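PDB 2DVZ: putative exported protein from Bordetella pertussis, which probably serves as the periplasmic solute receptor of a tripartite tricarboxylate transporter family system, binding glutamate for uptake into the cell. Local coordinates for residues Lys128-Phe133 / Ala230-Pro235; Thr228-Asp231 / Leu237-Pro240; Thr41-Gln46 / Leu267-Val272. All blocks are in the same frame, centred on the assembly; numbering follows the deposited sequence.

Interactions 1 and 2 are neighbours, with centres 9 Å apart, and they share Ala230 and Asp231 of the loop between strands 210-215 and 241-248. They touch through a probable hydrogen bond, Phe234 N to Phe229 O at 2.7 Å, and through ring packing of Phe130 CE1 on Phe229 CE1 at 3.8 Å. Interaction 3 is remote, its centre about 36 Å from that of interaction 1 and 29 Å from that of interaction 2. None of the three lines the glutamate pocket. Phe229 of interaction 2 keeps its side chain about 14 Å from the bound glutamate, while the side chain of Val272 in interaction 3 lies about 11 Å from that of the glutamate-binding Tyr243.

Interaction 1. Residues Lys128-Phe133 / Ala230-Pro235; sequences KDFKGF and ADAGFP. With CD (cadmium ion), chain C.
The Phe130 ring has the methyl group of Ala232 on one face and, on the opposite face, CD1 of Phe133 from the same helix, toward the rim. Ala232 CB stands 3.8 Å from the Phe130 centroid, close to the ring normal, which makes this a CH-pi contact; the nearest ring atom, Phe130 CD2, is 3.6 Å from that CB. Phe234 approaches differently: its CE2 reaches Phe130 CE2 at 3.7 Å with the two planes inclined at 43°, an arrangement that is neither a parallel stack nor a T. Phe130 arrives there because CG lies anti to its backbone N (chi1 -158°), carrying the ring from the first turn of helix 130-138 toward the loop. The loop answers with a type I beta turn from Ala230 to Gly233, closed by Gly233 N to Ala230 O at 3.1 Å. The turn brings forward the small methyl of Ala232, and the positive phi of residue 233 (95°) suits glycine, since a CB there would be pressed against the carbonyl O of Ala232.

Just before Phe130, Asp129 is the N-cap of the helix. Its OD1 accepts from Gly132 N at 3.1 Å, met nearly along the C-O axis. The same carboxylate chelates a cadmium ion through OD1 at 2.4 Å and OD2 at 2.2 Å, and three waters also bind the metal. Phe162 of helix 154-166 and Ala213 of strand 210-215 also touch Phe130. The contacts between loop and helix are apolar and aromatic, so they depend on the fit of methyl and rings, whereas the charge gathers at the helix start, where cation and capped N-H together probably favour an ionised Asp129.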
loop_
_atom_site.group_PDB
_atom_site.type_symbol
_atom_site.label_atom_id
_atom_site.label_comp_id
_atom_site.label_asym_id
_atom_site.label_seq_id
_atom_site.Cartn_x
_atom_site.Cartn_y
_atom_site.Cartn_z
ATOM N N LYS A 128 10.735 23.681 -0.171
ATOM C CA LYS A 128 11.778 22.757 0.320
ATOM C C LYS A 128 11.267 21.999 1.534
ATOM O O LYS A 128 11.866 21.014 1.992
ATOM C CB LYS A 128 13.122 23.496 0.599
ATOM C CG LYS A 128 13.169 24.213 1.940
ATOM C CD LYS A 128 14.426 25.073 2.114
ATOM C CE LYS A 128 14.465 25.660 3.544
ATOM N NZ LYS A 128 15.357 26.914 3.767
ATOM N N ASP A 129 10.137 22.462 2.039
ATOM C CA ASP A 129 9.570 21.898 3.257
ATOM C C ASP A 129 8.046 21.933 3.134
ATOM O O ASP A 129 7.518 22.591 2.240
ATOM C CB ASP A 129 10.110 22.630 4.502
ATOM C CG ASP A 129 9.994 24.145 4.394
ATOM O OD1 ASP A 129 8.874 24.657 4.265
ATOM O OD2 ASP A 129 11.012 24.866 4.461
ATOM N N PHE A 130 7.372 21.203 4.018
ATOM C CA PHE A 130 5.917 21.117 4.113
ATOM C C PHE A 130 5.211 22.478 4.252
ATOM O O PHE A 130 4.170 22.724 3.601
ATOM C CB PHE A 130 5.518 20.194 5.290
ATOM C CG PHE A 130 4.143 19.628 5.163
ATOM C CD1 PHE A 130 3.940 18.397 4.509
ATOM C CD2 PHE A 130 3.031 20.339 5.617
ATOM C CE1 PHE A 130 2.689 17.858 4.351
ATOM C CE2 PHE A 130 1.720 19.790 5.471
ATOM C CZ PHE A 130 1.565 18.548 4.844
ATOM N N LYS A 131 5.780 23.356 5.092
ATOM C CA LYS A 131 5.246 24.715 5.291
ATOM C C LYS A 131 5.080 25.479 3.987
ATOM O O LYS A 131 3.998 26.037 3.722
ATOM C CB LYS A 131 6.147 25.529 6.254
ATOM C CG LYS A 131 5.572 26.900 6.570
ATOM C CD LYS A 131 6.276 27.586 7.688
ATOM C CE LYS A 131 5.783 29.051 7.797
ATOM N NZ LYS A 131 6.260 29.926 6.644
ATOM N N GLY A 132 6.144 25.505 3.186
ATOM C CA GLY A 132 6.164 26.210 1.895
ATOM C C GLY A 132 5.425 25.467 0.777
ATOM O O GLY A 132 4.992 26.060 -0.235
ATOM N N PHE A 133 5.349 24.151 0.959
ATOM C CA PHE A 133 4.562 23.246 0.154
ATOM C C PHE A 133 3.065 23.643 0.175
ATOM O O PHE A 133 2.460 23.929 -0.858
ATOM C CB PHE A 133 4.834 21.820 0.675
ATOM C CG PHE A 133 4.057 20.737 -0.022
ATOM C CD1 PHE A 133 3.385 19.767 0.730
ATOM C CD2 PHE A 133 3.994 20.673 -1.435
ATOM C CE1 PHE A 133 2.671 18.726 0.091
ATOM C CE2 PHE A 133 3.267 19.638 -2.091
ATOM C CZ PHE A 133 2.621 18.663 -1.326
ATOM N N ALA A 230 2.504 14.213 11.591
ATOM C CA ALA A 230 2.332 14.725 12.947
ATOM C C ALA A 230 3.333 15.873 13.234
ATOM O O ALA A 230 2.968 16.928 13.787
ATOM C CB ALA A 230 2.449 13.587 13.969
ATOM N N ASP A 231 4.586 15.695 12.813
ATOM C CA ASP A 231 5.548 16.808 12.857
ATOM C C ASP A 231 5.061 18.010 12.042
ATOM O O ASP A 231 5.195 19.128 12.507
ATOM C CB ASP A 231 6.907 16.379 12.324
ATOM C CG ASP A 231 7.571 15.330 13.178
ATOM O OD1 ASP A 231 7.405 15.364 14.437
ATOM O OD2 ASP A 231 8.302 14.500 12.576
ATOM N N ALA A 232 4.512 17.774 10.832
ATOM C CA ALA A 232 3.987 18.857 9.973
ATOM C C ALA A 232 2.756 19.573 10.539
ATOM O O ALA A 232 2.343 20.625 10.024
ATOM C CB ALA A 232 3.664 18.347 8.603
ATOM N N GLY A 233 2.167 18.995 11.574
ATOM C CA GLY A 233 1.007 19.590 12.274
ATOM C C GLY A 233 -0.330 19.073 11.781
ATOM O O GLY A 233 -1.342 19.685 12.032
ATOM N N PHE A 234 -0.306 17.940 11.072
ATOM C CA PHE A 234 -1.504 17.239 10.618
ATOM C C PHE A 234 -1.548 15.791 11.063
ATOM O O PHE A 234 -1.501 14.919 10.217
ATOM C CB PHE A 234 -1.640 17.365 9.081
ATOM C CG PHE A 234 -1.758 18.795 8.637
ATOM C CD1 PHE A 234 -3.005 19.412 8.591
ATOM C CD2 PHE A 234 -0.612 19.556 8.356
ATOM C CE1 PHE A 234 -3.122 20.790 8.217
ATOM C CE2 PHE A 234 -0.711 20.911 7.996
ATOM C CZ PHE A 234 -1.975 21.529 7.921
ATOM N N PRO A 235 -1.650 15.531 12.401
ATOM C CA PRO A 235 -1.635 14.156 12.893
ATOM C C PRO A 235 -2.754 13.232 12.351
ATOM O O PRO A 235 -2.576 12.022 12.332
ATOM C CB PRO A 235 -1.734 14.311 14.443
ATOM C CG PRO A 235 -2.284 15.700 14.680
ATOM C CD PRO A 235 -1.778 16.515 13.510
HETATM CD CD CD C . 10.031 26.790 3.977
HETATM O O HOH W 1 9.920 26.262 1.295
HETATM O O HOH W 2 8.287 28.122 4.053
HETATM O O HOH W 3 11.601 28.750 3.849
#

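Interaction 2. Residues Thr228-Asp231 / Leu237-Pro240; sequences TFAD and LNQP
Phe229 and Asn238 bury the most surface here, and their CA atoms come within 5.0 Å; Leu237 is the third contributor. The Phe229 ring meets Leu237 obliquely: CD1 rests on Leu237 CB at 3.7 Å, and CE1 reaches the leucine methyl CD1 at 4.1 Å. Another ring atom, Phe229 CD2, lies 3.7 Å from the backbone O of Leu237, so the ring touches the backbone of its partner as well as the side chain. With CG anti to the carbonyl carbon (chi1 -83°), the ring turns inward, where Met158 and Phe162 of helix 154-166 and Ala213 and Ala215 of strand 210-215 also pack on it. A large flat hydrocarbon is well placed at this junction of helix, sheet and loop.

The segment carrying Phe229 is shaped by an ST motif: Thr228 OG1 accepts from Asp231 N at 3.0 Å, nearly straight at 170°. In return Asp231 OD2 accepts from Thr228 N at 3.1 Å, on the anti side of the carboxylate and tilted out of its plane. The reciprocal pair resembles a capping box, though no regular helix follows.

Asn238, at the centre of an inverse gamma turn, sets its amide against Thr228 and Ala230, crossing the threonine obliquely. Its OD1 lies near Thr228 CB, while ND2 passes Ala230 CB at 3.6 Å; these are packing contacts. Asparagine suits the place because its ND2 can donate to the backbone O of Trp216, which follows strand 210-215. Closer to the main chain, Asn238 CB packs on Phe229 CB at 3.9 Å.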
loop_
_atom_site.group_PDB
_atom_site.type_symbol
_atom_site.label_atom_id
_atom_site.label_comp_id
_atom_site.label_asym_id
_atom_site.label_seq_id
_atom_site.Cartn_x
_atom_site.Cartn_y
_atom_site.Cartn_z
ATOM N N THR A 228 7.324 13.598 9.810
ATOM C CA THR A 228 6.039 12.915 9.736
ATOM C C THR A 228 4.918 13.946 9.580
ATOM O O THR A 228 5.155 15.175 9.745
ATOM C CB THR A 228 5.790 12.046 10.969
ATOM O OG1 THR A 228 5.381 12.875 12.069
ATOM C CG2 THR A 228 7.039 11.323 11.324
ATOM N N PHE A 229 3.706 13.454 9.280
ATOM C CA PHE A 229 2.550 14.317 9.167
ATOM C C PHE A 229 2.177 14.925 10.503
ATOM O O PHE A 229 1.569 16.004 10.539
ATOM C CB PHE A 229 1.345 13.561 8.578
ATOM C CG PHE A 229 1.360 13.496 7.068
ATOM C CD1 PHE A 229 0.951 14.596 6.303
ATOM C CD2 PHE A 229 1.780 12.343 6.410
ATOM C CE1 PHE A 229 0.968 14.524 4.887
ATOM C CE2 PHE A 229 1.821 12.269 5.015
ATOM C CZ PHE A 229 1.414 13.365 4.258
ATOM N N ALA A 230 2.504 14.213 11.591
ATOM C CA ALA A 230 2.332 14.725 12.947
ATOM C C ALA A 230 3.333 15.873 13.234
ATOM O O ALA A 230 2.968 16.928 13.787
ATOM C CB ALA A 230 2.449 13.587 13.969
ATOM N N ASP A 231 4.586 15.695 12.813
ATOM C CA ASP A 231 5.548 16.808 12.857
ATOM C C ASP A 231 5.061 18.010 12.042
ATOM O O ASP A 231 5.195 19.128 12.507
ATOM C CB ASP A 231 6.907 16.379 12.324
ATOM C CG ASP A 231 7.571 15.330 13.178
ATOM O OD1 ASP A 231 7.405 15.364 14.437
ATOM O OD2 ASP A 231 8.302 14.500 12.576
ATOM N N LEU A 237 -3.454 12.868 9.412
ATOM C CA LEU A 237 -2.923 12.336 8.160
ATOM C C LEU A 237 -1.816 11.307 8.385
ATOM O O LEU A 237 -1.383 10.662 7.460
ATOM C CB LEU A 237 -2.454 13.490 7.264
ATOM C CG LEU A 237 -3.504 14.534 6.821
ATOM C CD1 LEU A 237 -2.839 15.601 5.927
ATOM C CD2 LEU A 237 -4.762 13.943 6.104
ATOM N N ASN A 238 -1.390 11.130 9.632
ATOM C CA ASN A 238 -0.241 10.300 9.927
ATOM C C ASN A 238 -0.565 8.803 10.056
ATOM O O ASN A 238 -0.172 8.153 11.024
ATOM C CB ASN A 238 0.451 10.845 11.188
ATOM C CG ASN A 238 1.891 10.436 11.280
ATOM O OD1 ASN A 238 2.567 10.222 10.249
ATOM N ND2 ASN A 238 2.395 10.320 12.524
ATOM N N GLN A 239 -1.251 8.266 9.043
ATOM C CA GLN A 239 -1.702 6.861 8.994
ATOM C C GLN A 239 -0.881 6.003 8.015
ATOM O O GLN A 239 -0.918 6.199 6.807
ATOM C CB GLN A 239 -3.187 6.784 8.631
ATOM C CG GLN A 239 -4.091 7.469 9.637
ATOM C CD GLN A 239 -4.295 6.666 10.958
ATOM O OE1 GLN A 239 -3.723 5.558 11.158
ATOM N NE2 GLN A 239 -5.102 7.252 11.878
ATOM N N PRO A 240 -0.105 5.058 8.536
ATOM C CA PRO A 240 0.544 4.142 7.602
ATOM C C PRO A 240 -0.398 3.070 7.049
ATOM O O PRO A 240 -1.582 2.987 7.425
ATOM C CB PRO A 240 1.637 3.508 8.443
ATOM C CG PRO A 240 1.219 3.714 9.881
ATOM C CD PRO A 240 0.253 4.821 9.945
#

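Interaction 3. Residues Thr41-Gln46 / Leu267-Val272; sequences TQRMSQ and LKDPKV
A salt bridge between Arg43 and Asp269 joins helix 32-48 to the start of helix 270-279, with a small apolar contact beside it. Arg43 NE donates to Asp269 OD2 at 2.8 Å, the N-H pointing at the oxygen at 157°. OD2 lies in the guanidinium plane at its edge, whereas NE comes to OD2 from the anti side, 31° out of the carboxylate plane, and the two planes stand almost perpendicular. A bend at chi2 (61°) turns the arginine toward its partner. A water accepts from Arg43 NH2 and donates to Asp269 OD2, adding a second link between the two ends.

Asp269 is also an N-cap: its OD1 takes Lys271 N at 2.8 Å and, weakly, Val272 N at 3.4 Å. One oxygen thus serves the helix start and the other the arginine, which suits aspartate to this place. Gln46 OE1 sits 3.5 Å above one face of the guanidinium, over its centre.

Nearer the backbone, Val272 CG2 packs on Arg43 CB at 4.1 Å. Val272 also touches Leu39, while Arg43 leans on Val265 and Ala266 of helix 253-267, and selenomethionine Met44 reaches that helix at Ala263 and strand 52-56 at Met52.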
loop_
_atom_site.group_PDB
_atom_site.type_symbol
_atom_site.label_atom_id
_atom_site.label_comp_id
_atom_site.label_asym_id
_atom_site.label_seq_id
_atom_site.Cartn_x
_atom_site.Cartn_y
_atom_site.Cartn_z
ATOM N N THR A 41 7.978 -13.279 -0.567
ATOM C CA THR A 41 7.681 -14.602 -1.165
ATOM C C THR A 41 8.932 -15.309 -1.728
ATOM O O THR A 41 9.040 -16.532 -1.667
ATOM C CB THR A 41 6.528 -14.543 -2.253
ATOM O OG1 THR A 41 6.905 -13.741 -3.391
ATOM C CG2 THR A 41 5.210 -14.019 -1.663
ATOM N N GLN A 42 9.877 -14.548 -2.278
ATOM C CA GLN A 42 11.187 -15.105 -2.674
ATOM C C GLN A 42 11.866 -15.898 -1.577
ATOM O O GLN A 42 12.396 -16.979 -1.830
ATOM C CB GLN A 42 12.156 -13.998 -3.101
ATOM C CG GLN A 42 11.963 -13.570 -4.544
ATOM C CD GLN A 42 12.219 -14.720 -5.480
ATOM O OE1 GLN A 42 11.282 -15.443 -5.898
ATOM N NE2 GLN A 42 13.503 -14.940 -5.790
ATOM N N ARG A 43 11.893 -15.319 -0.376
ATOM C CA ARG A 43 12.521 -15.927 0.770
ATOM C C ARG A 43 11.626 -17.005 1.405
ATOM O O ARG A 43 12.134 -18.012 1.869
ATOM C CB ARG A 43 12.940 -14.832 1.770
ATOM C CG ARG A 43 13.686 -15.310 3.012
ATOM C CD ARG A 43 15.014 -16.002 2.675
ATOM N NE ARG A 43 15.633 -16.623 3.865
ATOM C CZ ARG A 43 15.262 -17.770 4.416
ATOM N NH1 ARG A 43 14.240 -18.463 3.915
ATOM N NH2 ARG A 43 15.895 -18.213 5.487
HETATM N N MSE A 44 10.313 -16.776 1.455
HETATM C CA MSE A 44 9.354 -17.805 1.870
HETATM C C MSE A 44 9.514 -19.053 1.003
HETATM O O MSE A 44 9.461 -20.165 1.494
HETATM C CB MSE A 44 7.911 -17.308 1.756
HETATM C CG MSE A 44 7.465 -16.456 2.883
HETATM SE SE MSE A 44 5.626 -15.855 2.632
HETATM C CE MSE A 44 4.618 -17.520 2.884
ATOM N N SER A 45 9.743 -18.839 -0.283
ATOM C CA SER A 45 9.787 -19.916 -1.232
ATOM C C SER A 45 10.929 -20.901 -0.918
ATOM O O SER A 45 10.739 -22.145 -0.922
ATOM C CB SER A 45 9.915 -19.320 -2.614
ATOM O OG SER A 45 10.121 -20.331 -3.545
ATOM N N GLN A 46 12.098 -20.323 -0.621
ATOM C CA GLN A 46 13.280 -21.046 -0.140
ATOM C C GLN A 46 12.922 -21.934 1.062
ATOM O O GLN A 46 13.327 -23.092 1.139
ATOM C CB GLN A 46 14.392 -20.035 0.202
ATOM C CG GLN A 46 15.606 -20.660 0.935
ATOM C CD GLN A 46 16.640 -19.638 1.432
ATOM O OE1 GLN A 46 17.282 -19.854 2.469
ATOM N NE2 GLN A 46 16.804 -18.530 0.704
ATOM N N LEU A 267 10.770 -13.230 7.391
ATOM C CA LEU A 267 10.842 -11.931 8.084
ATOM C C LEU A 267 11.899 -11.814 9.195
ATOM O O LEU A 267 12.158 -10.705 9.677
ATOM C CB LEU A 267 9.457 -11.492 8.599
ATOM C CG LEU A 267 8.385 -11.312 7.517
ATOM C CD1 LEU A 267 6.968 -11.324 8.112
ATOM C CD2 LEU A 267 8.636 -10.077 6.609
ATOM N N LYS A 268 12.497 -12.954 9.581
ATOM C CA LYS A 268 13.689 -12.980 10.421
ATOM C C LYS A 268 14.963 -12.973 9.581
ATOM O O LYS A 268 16.060 -12.910 10.123
ATOM C CB LYS A 268 13.731 -14.218 11.346
ATOM C CG LYS A 268 12.397 -14.699 11.900
ATOM C CD LYS A 268 12.006 -14.059 13.181
ATOM C CE LYS A 268 12.115 -15.084 14.325
ATOM N NZ LYS A 268 10.779 -15.606 14.718
ATOM N N ASP A 269 14.852 -13.082 8.266
ATOM C CA ASP A 269 16.058 -13.105 7.460
ATOM C C ASP A 269 16.678 -11.698 7.417
ATOM O O ASP A 269 15.978 -10.718 7.095
ATOM C CB ASP A 269 15.810 -13.672 6.065
ATOM C CG ASP A 269 17.050 -13.639 5.202
ATOM O OD1 ASP A 269 17.607 -12.554 5.016
ATOM O OD2 ASP A 269 17.498 -14.680 4.714
ATOM N N PRO A 270 17.996 -11.598 7.753
ATOM C CA PRO A 270 18.599 -10.273 7.978
ATOM C C PRO A 270 18.584 -9.399 6.728
ATOM O O PRO A 270 18.502 -8.185 6.850
ATOM C CB PRO A 270 20.047 -10.603 8.417
ATOM C CG PRO A 270 19.994 -12.066 8.890
ATOM C CD PRO A 270 18.981 -12.688 7.965
ATOM N N LYS A 271 18.660 -10.019 5.555
ATOM C CA LYS A 271 18.567 -9.310 4.286
ATOM C C LYS A 271 17.148 -8.760 4.018
ATOM O O LYS A 271 16.994 -7.689 3.410
ATOM C CB LYS A 271 19.049 -10.210 3.138
ATOM C CG LYS A 271 20.432 -10.845 3.443
ATOM C CD LYS A 271 21.395 -10.788 2.263
ATOM C CE LYS A 271 21.440 -12.132 1.552
ATOM N NZ LYS A 271 21.716 -11.927 0.099
ATOM N N VAL A 272 16.132 -9.479 4.496
ATOM C CA VAL A 272 14.732 -9.044 4.350
ATOM C C VAL A 272 14.444 -7.921 5.346
ATOM O O VAL A 272 13.859 -6.925 4.970
ATOM C CB VAL A 272 13.694 -10.214 4.496
ATOM C CG1 VAL A 272 12.271 -9.678 4.617
ATOM C CG2 VAL A 272 13.803 -11.190 3.320
HETATM O O HOH W 4 17.492 -16.343 7.231
#